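Side-chain contacts in nickel ABC transporter (Nickel-binding protein) (Bacillus halodurans, PDB 3T66), which is probably the solute-binding component of an ABC transporter, named for nickel, in a family generally assigned to peptide uptake: residues Y397-A400 and T401-T405; E102-A105 and I106-L110; I124-K127 and E128-E132. One frame throughout, in Å; residues are numbered along the deposited sequence.

In the fold
Interactions 2 and 3 are neighbours on the same side of the chain's centre, their own centres about 14 Å apart. They meet where the end of helix 104-110 faces the loop after strand 121-126: Phe130 CE1 lies 3.1 Å from Ala109 O and 3.3 Å from Leu110 O. Interaction 1 comes much later in the sequence, at the end of helix 395-402. Its centre is about 22 Å from that of interaction 2 and about 20 Å from that of interaction 3, and its nearest atoms stay about 6 Å from interaction 3 without touching. All three fall within the solute-binding family 5 range and lie away from the calcium-site residue Asp179.

Interaction 1 of 3, residues Y397-A400 and T401-T405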
ATOM      1  N   TYR A 397      -9.549  -2.963  -5.237  1.00 48.33           N
ATOM      2  CA  TYR A 397      -9.081  -1.980  -6.214  1.00 48.22           C
ATOM      3  C   TYR A 397      -9.745  -2.171  -7.573  1.00 48.64           C
ATOM      4  O   TYR A 397     -10.219  -1.213  -8.225  1.00 48.96           O
ATOM      5  CB  TYR A 397      -7.586  -2.119  -6.384  1.00 47.30           C
ATOM      6  CG  TYR A 397      -7.079  -1.482  -7.617  1.00 46.25           C
ATOM      7  CD1 TYR A 397      -7.059  -0.095  -7.742  1.00 44.75           C
ATOM      8  CD2 TYR A 397      -6.598  -2.264  -8.678  1.00 47.58           C
ATOM      9  CE1 TYR A 397      -6.545   0.532  -8.882  1.00 45.89           C
ATOM     10  CE2 TYR A 397      -6.094  -1.664  -9.857  1.00 48.28           C
ATOM     11  CZ  TYR A 397      -6.054  -0.248  -9.951  1.00 48.43           C
ATOM     12  OH  TYR A 397      -5.548   0.378 -11.091  1.00 45.35           O
ATOM     13  N   LEU A 398      -9.754  -3.423  -8.002  1.00 48.54           N
ATOM     14  CA  LEU A 398     -10.106  -3.713  -9.357  1.00 48.99           C
ATOM     15  C   LEU A 398     -11.546  -3.429  -9.479  1.00 50.25           C
ATOM     16  O   LEU A 398     -11.962  -2.685 -10.356  1.00 51.23           O
ATOM     17  CB  LEU A 398      -9.852  -5.161  -9.696  1.00 48.10           C
ATOM     18  CG  LEU A 398      -8.403  -5.471  -9.979  1.00 46.13           C
ATOM     19  CD1 LEU A 398      -8.237  -6.968 -10.025  1.00 46.68           C
ATOM     20  CD2 LEU A 398      -7.961  -4.833 -11.248  1.00 44.24           C
ATOM     21  N   ASN A 399     -12.324  -4.004  -8.586  1.00 51.30           N
ATOM     22  CA  ASN A 399     -13.722  -3.737  -8.636  1.00 52.73           C
ATOM     23  C   ASN A 399     -14.003  -2.225  -8.612  1.00 53.24           C
ATOM     24  O   ASN A 399     -14.758  -1.703  -9.458  1.00 53.72           O
ATOM     25  CB  ASN A 399     -14.449  -4.442  -7.519  1.00 53.24           C
ATOM     26  CG  ASN A 399     -15.913  -4.550  -7.801  1.00 55.56           C
ATOM     27  OD1 ASN A 399     -16.373  -5.501  -8.454  1.00 59.56           O
ATOM     28  ND2 ASN A 399     -16.666  -3.560  -7.343  1.00 53.65           N
ATOM     29  N   ALA A 400     -13.358  -1.517  -7.690  1.00 53.14           N
ATOM     30  CA  ALA A 400     -13.617  -0.110  -7.535  1.00 53.30           C
ATOM     31  C   ALA A 400     -13.287   0.667  -8.808  1.00 53.68           C
ATOM     32  O   ALA A 400     -13.999   1.611  -9.178  1.00 54.38           O
ATOM     33  CB  ALA A 400     -12.862   0.437  -6.375  1.00 53.38           C
ATOM     34  N   THR A 401     -12.245   0.279  -9.513  1.00 53.49           N
ATOM     35  CA  THR A 401     -11.774   1.150 -10.593  1.00 53.69           C
ATOM     36  C   THR A 401     -12.239   0.746 -12.011  1.00 54.26           C
ATOM     37  O   THR A 401     -12.183   1.548 -12.978  1.00 54.73           O
ATOM     38  CB  THR A 401     -10.251   1.263 -10.494  1.00 53.52           C
ATOM     39  OG1 THR A 401      -9.910   1.546  -9.121  1.00 54.37           O
ATOM     40  CG2 THR A 401      -9.732   2.349 -11.372  1.00 52.17           C
ATOM     41  N   TYR A 402     -12.725  -0.488 -12.130  1.00 54.29           N
ATOM     42  CA  TYR A 402     -12.945  -1.081 -13.430  1.00 53.78           C
ATOM     43  C   TYR A 402     -14.340  -1.606 -13.637  1.00 54.42           C
ATOM     44  O   TYR A 402     -14.827  -1.610 -14.749  1.00 54.20           O
ATOM     45  CB  TYR A 402     -11.938  -2.196 -13.634  1.00 53.60           C
ATOM     46  CG  TYR A 402     -10.540  -1.675 -13.701  1.00 51.42           C
ATOM     47  CD1 TYR A 402     -10.115  -0.941 -14.819  1.00 49.73           C
ATOM     48  CD2 TYR A 402      -9.646  -1.891 -12.655  1.00 50.03           C
ATOM     49  CE1 TYR A 402      -8.830  -0.443 -14.906  1.00 50.32           C
ATOM     50  CE2 TYR A 402      -8.355  -1.399 -12.716  1.00 51.05           C
ATOM     51  CZ  TYR A 402      -7.948  -0.672 -13.857  1.00 52.21           C
ATOM     52  OH  TYR A 402      -6.670  -0.166 -13.956  1.00 53.16           O
ATOM     53  N   HIS A 403     -14.992  -2.069 -12.581  1.00 55.37           N
ATOM     54  CA  HIS A 403     -16.329  -2.589 -12.773  1.00 56.35           C
ATOM     55  C   HIS A 403     -17.304  -1.443 -13.039  1.00 57.02           C
ATOM     56  O   HIS A 403     -17.200  -0.407 -12.405  1.00 57.15           O
ATOM     57  CB  HIS A 403     -16.768  -3.411 -11.590  1.00 55.98           C
ATOM     58  CG  HIS A 403     -18.097  -4.044 -11.787  1.00 57.48           C
ATOM     59  ND1 HIS A 403     -19.267  -3.311 -11.830  1.00 59.38           N
ATOM     60  CD2 HIS A 403     -18.452  -5.332 -11.981  1.00 56.93           C
ATOM     61  CE1 HIS A 403     -20.286  -4.123 -12.037  1.00 58.62           C
ATOM     62  NE2 HIS A 403     -19.821  -5.357 -12.118  1.00 58.22           N
ATOM     63  N   PRO A 404     -18.236  -1.615 -14.006  1.00 58.18           N
ATOM     64  CA  PRO A 404     -19.298  -0.619 -14.283  1.00 58.79           C
ATOM     65  C   PRO A 404     -19.863   0.046 -13.020  1.00 59.20           C
ATOM     66  O   PRO A 404     -20.024   1.248 -12.993  1.00 59.84           O
ATOM     67  CB  PRO A 404     -20.399  -1.455 -14.969  1.00 58.88           C
ATOM     68  CG  PRO A 404     -19.695  -2.714 -15.510  1.00 58.61           C
ATOM     69  CD  PRO A 404     -18.263  -2.715 -14.995  1.00 58.44           C
ATOM     70  N   THR A 405     -20.131  -0.743 -11.982  1.00 59.40           N
ATOM     71  CA  THR A 405     -20.715  -0.273 -10.731  1.00 59.05           C
ATOM     72  C   THR A 405     -19.675   0.376  -9.799  1.00 58.99           C
ATOM     73  O   THR A 405     -20.011   0.917  -8.755  1.00 58.96           O
ATOM     74  CB  THR A 405     -21.394  -1.470  -9.992  1.00 58.39           C
TER
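Leu398 O accepts from Tyr402 N at 2.9 Å, and Asn399 O accepts from His403 N at 3.2 Å, the last i to i+4 bonds at the carboxyl end of helix 395-402. His403 is the first residue past the helix to leave helical phi/psi. One residue earlier than Leu398, Tyr397 O takes two donors from a single residue, Thr401 N at 2.8 Å and Thr401 OG1 at 2.9 Å, which arrive from opposite faces of the carbonyl plane. The Thr401 hydroxyl gets there because OG1 lies anti to its own carbonyl carbon and beside the backbone N (chi1 -48°), folded back along the helix. This is the familiar way for a helical threonine to satisfy its hydroxyl on the carbonyl one turn before. Beside it, residues five apart form an aromatic pair: the edge of Tyr402 meets the face of Tyr397 in an offset edge-to-face stack, centroids 5.7 Å apart and planes at 85°. A hydrogen bond between Tyr397 OH and Tyr402 OH, 3.1 Å long, links the two rings through their hydroxyls and probably limits how they can turn. Leu398 CD2, one methyl of the leucine fork, lies 3.7 Å from Tyr402 CD2, the two side chains crossing at a slant. Both tyrosines also press on Phe453 of strand 451-464, while Leu398 and Tyr402 share Ile445 of helix 431-447, so this helix end packs on both a strand and a helix. On another side of the turn Asn399 and His403 run side by side, amide and imidazole planes 24° apart. Asn399 OD1 takes its hydrogen bond from Asn426 of helix 416-426. The His403 ring is held from beyond the helix, where Thr405 N donates to His403 ND1 at 2.7 Å, close to the ring plane.

Interaction 2 of 3, residues E102-A105 and I106-L110; sequences ESVA and IENAL
Ser103 sits at the N-cap of helix 104-110, and its side chain reaches Ile106 in the first turn. Ser103 OG accepts a long, weak hydrogen bond from Ile106 N at 3.5 Å, though a nearly straight one (172° at the hydrogen), so it partly satisfies one of the amides at the start of the helix that lack a carbonyl a turn earlier. The same pair makes the tight part of the contact. Ile106 CG1 lies beside its own backbone N and anti to its carbonyl carbon (chi1 -58°), which carries the longer branch back toward the cap and leaves Ile106 CD1 3.5 Å from Ser103 CB. Ile106 is buried and also packs on Asn141 in a loop of the same chain. The backbone takes up helical bonding at once: Glu107 N donates to Ser103 O at 2.9 Å, and Asn108 N to Val104 O at 2.8 Å. Ser103 thus serves the helix twice, through its side chain and through its carbonyl. The other flank is looser and faces solvent. Val104, Ala105 and Asn108 are exposed there, and side-chain contact across the turn is sparse; Val104, Glu107 and Asn108 also touch a neighbouring molecule in the crystal. Glu107 has an extended chain, and what it adds to this contact comes from CB, 3.4 Å from Val104 O. Further along, the Ala109 methyl touches Glu136 and also lies close to the Ala105 carbonyl. Val104 and Asn108 lie side by side and point the same way, with the amide nitrogen Asn108 ND2 3.6 Å from the methyl Val104 CG1.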
ATOM      1  N   GLU A 102     -15.624  -0.356  18.972  1.00 60.80           N
ATOM      2  CA  GLU A 102     -14.806   0.824  19.234  1.00 60.30           C
ATOM      3  C   GLU A 102     -14.455   1.633  17.962  1.00 58.86           C
ATOM      4  O   GLU A 102     -14.219   2.840  18.032  1.00 59.56           O
ATOM      5  CB  GLU A 102     -13.529   0.419  19.988  1.00 60.89           C
ATOM      6  CG  GLU A 102     -13.041   1.424  21.060  1.00 64.03           C
ATOM      7  CD  GLU A 102     -13.977   1.531  22.296  1.00 68.24           C
ATOM      8  OE1 GLU A 102     -14.429   0.484  22.845  1.00 69.69           O
ATOM      9  OE2 GLU A 102     -14.249   2.677  22.724  1.00 68.79           O
ATOM     10  N   SER A 103     -14.434   0.987  16.800  1.00 56.52           N
ATOM     11  CA  SER A 103     -14.157   1.699  15.561  1.00 53.91           C
ATOM     12  C   SER A 103     -15.154   1.385  14.473  1.00 52.40           C
ATOM     13  O   SER A 103     -15.359   0.233  14.071  1.00 52.28           O
ATOM     14  CB  SER A 103     -12.728   1.435  15.086  1.00 54.12           C
ATOM     15  OG  SER A 103     -12.470   1.993  13.807  1.00 54.22           O
ATOM     16  N   VAL A 104     -15.782   2.426  13.976  1.00 50.60           N
ATOM     17  CA  VAL A 104     -16.799   2.191  12.980  1.00 49.15           C
ATOM     18  C   VAL A 104     -16.157   1.643  11.715  1.00 48.71           C
ATOM     19  O   VAL A 104     -16.713   0.728  11.096  1.00 48.52           O
ATOM     20  CB  VAL A 104     -17.662   3.454  12.733  1.00 49.08           C
ATOM     21  CG1 VAL A 104     -18.080   3.541  11.317  1.00 46.13           C
ATOM     22  CG2 VAL A 104     -18.870   3.507  13.708  1.00 46.58           C
ATOM     23  N   ALA A 105     -14.975   2.178  11.374  1.00 47.92           N
ATOM     24  CA  ALA A 105     -14.198   1.706  10.220  1.00 47.18           C
ATOM     25  C   ALA A 105     -13.967   0.191  10.267  1.00 47.63           C
ATOM     26  O   ALA A 105     -14.242  -0.510   9.275  1.00 47.52           O
ATOM     27  CB  ALA A 105     -12.901   2.409  10.129  1.00 46.30           C
ATOM     28  N   ILE A 106     -13.495  -0.309  11.415  1.00 47.03           N
ATOM     29  CA  ILE A 106     -13.324  -1.722  11.583  1.00 47.09           C
ATOM     30  C   ILE A 106     -14.660  -2.430  11.479  1.00 48.36           C
ATOM     31  O   ILE A 106     -14.739  -3.482  10.853  1.00 48.09           O
ATOM     32  CB  ILE A 106     -12.698  -2.057  12.902  1.00 46.76           C
ATOM     33  CG1 ILE A 106     -11.351  -1.380  13.041  1.00 47.15           C
ATOM     34  CG2 ILE A 106     -12.430  -3.506  12.996  1.00 45.71           C
ATOM     35  CD1 ILE A 106     -10.785  -1.433  14.458  1.00 46.76           C
ATOM     36  N   GLU A 107     -15.711  -1.864  12.068  1.00 50.33           N
ATOM     37  CA  GLU A 107     -17.011  -2.544  12.055  1.00 52.88           C
ATOM     38  C   GLU A 107     -17.512  -2.719  10.638  1.00 53.10           C
ATOM     39  O   GLU A 107     -17.996  -3.820  10.258  1.00 54.24           O
ATOM     40  CB  GLU A 107     -18.079  -1.824  12.895  1.00 54.08           C
ATOM     41  CG  GLU A 107     -19.370  -2.687  13.204  1.00 57.90           C
ATOM     42  CD  GLU A 107     -20.463  -1.935  14.034  1.00 64.35           C
ATOM     43  OE1 GLU A 107     -21.511  -2.565  14.360  1.00 68.14           O
ATOM     44  OE2 GLU A 107     -20.284  -0.726  14.362  1.00 64.82           O
ATOM     45  N   ASN A 108     -17.382  -1.649   9.858  1.00 52.46           N
ATOM     46  CA  ASN A 108     -17.959  -1.626   8.531  1.00 52.22           C
ATOM     47  C   ASN A 108     -17.146  -2.353   7.497  1.00 52.25           C
ATOM     48  O   ASN A 108     -17.619  -2.570   6.388  1.00 53.06           O
ATOM     49  CB  ASN A 108     -18.175  -0.207   8.068  1.00 51.81           C
ATOM     50  CG  ASN A 108     -19.367   0.454   8.735  1.00 53.52           C
ATOM     51  OD1 ASN A 108     -20.152  -0.169   9.449  1.00 51.12           O
ATOM     52  ND2 ASN A 108     -19.514   1.747   8.483  1.00 56.28           N
ATOM     53  N   ALA A 109     -15.915  -2.714   7.848  1.00 52.34           N
ATOM     54  CA  ALA A 109     -14.956  -3.320   6.904  1.00 51.31           C
ATOM     55  C   ALA A 109     -14.881  -4.819   7.105  1.00 51.27           C
ATOM     56  O   ALA A 109     -14.656  -5.569   6.146  1.00 51.71           O
ATOM     57  CB  ALA A 109     -13.580  -2.730   7.101  1.00 50.68           C
ATOM     58  N   LEU A 110     -15.051  -5.265   8.353  1.00 50.39           N
ATOM     59  CA  LEU A 110     -14.899  -6.664   8.619  1.00 49.09           C
ATOM     60  C   LEU A 110     -16.150  -7.403   8.263  1.00 48.70           C
ATOM     61  O   LEU A 110     -16.067  -8.560   7.890  1.00 48.57           O
ATOM     62  CB  LEU A 110     -14.481  -6.884  10.043  1.00 48.93           C
ATOM     63  CG  LEU A 110     -13.065  -6.431  10.393  1.00 48.92           C
ATOM     64  CD1 LEU A 110     -12.685  -7.039  11.752  1.00 47.01           C
ATOM     65  CD2 LEU A 110     -11.994  -6.769   9.313  1.00 48.73           C
TER

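Interaction 3 of 3, residues I124-K127 and E128-E132; sequences ITTK and EPFPE
Thr126 OG1 donates to Glu128 O at 2.8 Å, a side-chain to backbone bond spanning two residues where strand 121-126 gives way to loop. The donor stands well above the carbonyl plane, 56° out of it, with a C=O...O angle of 124°. Thr126 OG1 lies between its backbone N and carbonyl carbon (chi1 49°), a position that aims the hydroxyl at the turning chain. A second, weak bond links OG1 to Gln69 O, so the hydroxyl touches both the new loop and the residue just before strand 70-75, the neighbouring strand in an antiparallel four-stranded sheet. The methyl works separately: Thr126 CG2 lies 3.9 Å from Phe130 CB and near the plane of the Phe130 ring, at its edge, the two side chains crossing at about a right angle. Trp71 and Phe133 also touch Thr126, which is buried, whereas the adjoining Lys127 and Glu128 are exposed. A valine here would keep a methyl for Phe130 but would probably leave Glu128 O without its hydroxyl donor and the turn less firmly fixed to the strand end. With one hydrogen and two carbonyls near it, the hydroxyl probably commits mainly to Glu128 O, which fits the weakness of its link to Gln69 O.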
ATOM      1  N   ILE A 124     -16.810 -17.762  12.302  1.00 45.17           N
ATOM      2  CA  ILE A 124     -17.155 -16.377  12.090  1.00 44.03           C
ATOM      3  C   ILE A 124     -18.101 -16.358  10.935  1.00 44.36           C
ATOM      4  O   ILE A 124     -17.912 -17.080   9.963  1.00 44.48           O
ATOM      5  CB  ILE A 124     -15.912 -15.507  11.835  1.00 43.62           C
ATOM      6  CG1 ILE A 124     -15.208 -15.170  13.143  1.00 41.83           C
ATOM      7  CG2 ILE A 124     -16.290 -14.215  11.189  1.00 43.36           C
ATOM      8  CD1 ILE A 124     -13.756 -14.725  12.953  1.00 38.27           C
ATOM      9  N   THR A 125     -19.152 -15.563  11.044  1.00 44.74           N
ATOM     10  CA  THR A 125     -20.147 -15.511   9.984  1.00 44.98           C
ATOM     11  C   THR A 125     -20.188 -14.087   9.642  1.00 45.99           C
ATOM     12  O   THR A 125     -20.410 -13.275  10.511  1.00 46.50           O
ATOM     13  CB  THR A 125     -21.558 -15.960  10.452  1.00 44.47           C
ATOM     14  OG1 THR A 125     -21.471 -17.296  10.932  1.00 44.38           O
ATOM     15  CG2 THR A 125     -22.523 -15.962   9.326  1.00 40.89           C
ATOM     16  N   THR A 126     -19.944 -13.788   8.377  1.00 47.11           N
ATOM     17  CA  THR A 126     -19.969 -12.427   7.879  1.00 48.04           C
ATOM     18  C   THR A 126     -21.417 -12.114   7.509  1.00 49.52           C
ATOM     19  O   THR A 126     -22.227 -13.035   7.283  1.00 50.45           O
ATOM     20  CB  THR A 126     -19.087 -12.331   6.648  1.00 47.48           C
ATOM     21  OG1 THR A 126     -19.429 -13.391   5.770  1.00 48.53           O
ATOM     22  CG2 THR A 126     -17.654 -12.529   7.006  1.00 47.11           C
ATOM     23  N   LYS A 127     -21.765 -10.837   7.418  1.00 50.27           N
ATOM     24  CA  LYS A 127     -23.166 -10.473   7.162  1.00 51.30           C
ATOM     25  C   LYS A 127     -23.772 -11.170   5.933  1.00 52.27           C
ATOM     26  O   LYS A 127     -24.987 -11.678   5.930  1.00 52.74           O
ATOM     27  CB  LYS A 127     -23.279  -8.971   7.124  1.00 50.27           C
ATOM     28  CG  LYS A 127     -23.176  -8.425   8.563  1.00 52.04           C
ATOM     29  CD  LYS A 127     -22.461  -7.063   8.701  1.00 51.37           C
ATOM     30  CE  LYS A 127     -22.560  -6.538  10.121  1.00 48.74           C
ATOM     31  NZ  LYS A 127     -22.086  -5.134  10.094  1.00 49.48           N
ATOM     32  N   GLU A 128     -22.843 -11.268   4.978  1.00 52.86           N
ATOM     33  CA  GLU A 128     -23.002 -11.730   3.609  1.00 54.08           C
ATOM     34  C   GLU A 128     -21.677 -12.341   3.128  1.00 53.77           C
ATOM     35  O   GLU A 128     -20.607 -12.013   3.644  1.00 53.56           O
ATOM     36  CB  GLU A 128     -23.281 -10.533   2.694  1.00 54.99           C
ATOM     37  CG  GLU A 128     -22.124  -9.490   2.595  1.00 57.18           C
ATOM     38  CD  GLU A 128     -22.520  -8.233   1.808  1.00 62.85           C
ATOM     39  OE1 GLU A 128     -21.798  -7.858   0.859  1.00 64.43           O
ATOM     40  OE2 GLU A 128     -23.558  -7.594   2.130  1.00 65.91           O
ATOM     41  N   PRO A 129     -21.736 -13.165   2.077  1.00 53.28           N
ATOM     42  CA  PRO A 129     -20.514 -13.732   1.542  1.00 52.57           C
ATOM     43  C   PRO A 129     -19.465 -12.645   1.299  1.00 52.20           C
ATOM     44  O   PRO A 129     -19.698 -11.690   0.544  1.00 52.57           O
ATOM     45  CB  PRO A 129     -20.971 -14.332   0.209  1.00 52.46           C
ATOM     46  CG  PRO A 129     -22.455 -14.547   0.370  1.00 52.83           C
ATOM     47  CD  PRO A 129     -22.890 -13.388   1.184  1.00 53.37           C
ATOM     48  N   PHE A 130     -18.321 -12.812   1.938  1.00 51.49           N
ATOM     49  CA  PHE A 130     -17.236 -11.855   1.912  1.00 50.81           C
ATOM     50  C   PHE A 130     -15.955 -12.610   1.528  1.00 50.82           C
ATOM     51  O   PHE A 130     -15.193 -13.063   2.384  1.00 51.05           O
ATOM     52  CB  PHE A 130     -17.117 -11.245   3.310  1.00 50.42           C
ATOM     53  CG  PHE A 130     -16.242 -10.023   3.382  1.00 49.33           C
ATOM     54  CD1 PHE A 130     -16.037  -9.384   4.601  1.00 48.49           C
ATOM     55  CD2 PHE A 130     -15.602  -9.520   2.259  1.00 49.00           C
ATOM     56  CE1 PHE A 130     -15.250  -8.239   4.693  1.00 47.39           C
ATOM     57  CE2 PHE A 130     -14.798  -8.370   2.353  1.00 47.55           C
ATOM     58  CZ  PHE A 130     -14.626  -7.735   3.567  1.00 46.62           C
ATOM     59  N   PRO A 131     -15.734 -12.791   0.233  1.00 50.43           N
ATOM     60  CA  PRO A 131     -14.621 -13.592  -0.217  1.00 49.77           C
ATOM     61  C   PRO A 131     -13.346 -12.998   0.247  1.00 49.91           C
ATOM     62  O   PRO A 131     -12.386 -13.722   0.482  1.00 50.41           O
ATOM     63  CB  PRO A 131     -14.674 -13.459  -1.716  1.00 49.28           C
ATOM     64  CG  PRO A 131     -16.087 -13.280  -2.005  1.00 51.14           C
ATOM     65  CD  PRO A 131     -16.649 -12.453  -0.868  1.00 51.19           C
ATOM     66  N   GLU A 132     -13.302 -11.685   0.399  1.00 49.70           N
ATOM     67  CA  GLU A 132     -12.031 -11.108   0.743  1.00 49.24           C
ATOM     68  C   GLU A 132     -11.926 -10.876   2.221  1.00 48.26           C
ATOM     69  O   GLU A 132     -11.089 -10.102   2.662  1.00 48.06           O
ATOM     70  CB  GLU A 132     -11.715  -9.875  -0.097  1.00 49.77           C
ATOM     71  CG  GLU A 132     -12.870  -8.944  -0.423  1.00 54.74           C
ATOM     72  CD  GLU A 132     -13.766  -9.368  -1.624  1.00 58.66           C
ATOM     73  OE1 GLU A 132     -13.645  -8.758  -2.734  1.00 60.62           O
ATOM     74  OE2 GLU A 132     -14.611 -10.271  -1.434  1.00 58.97           O
TER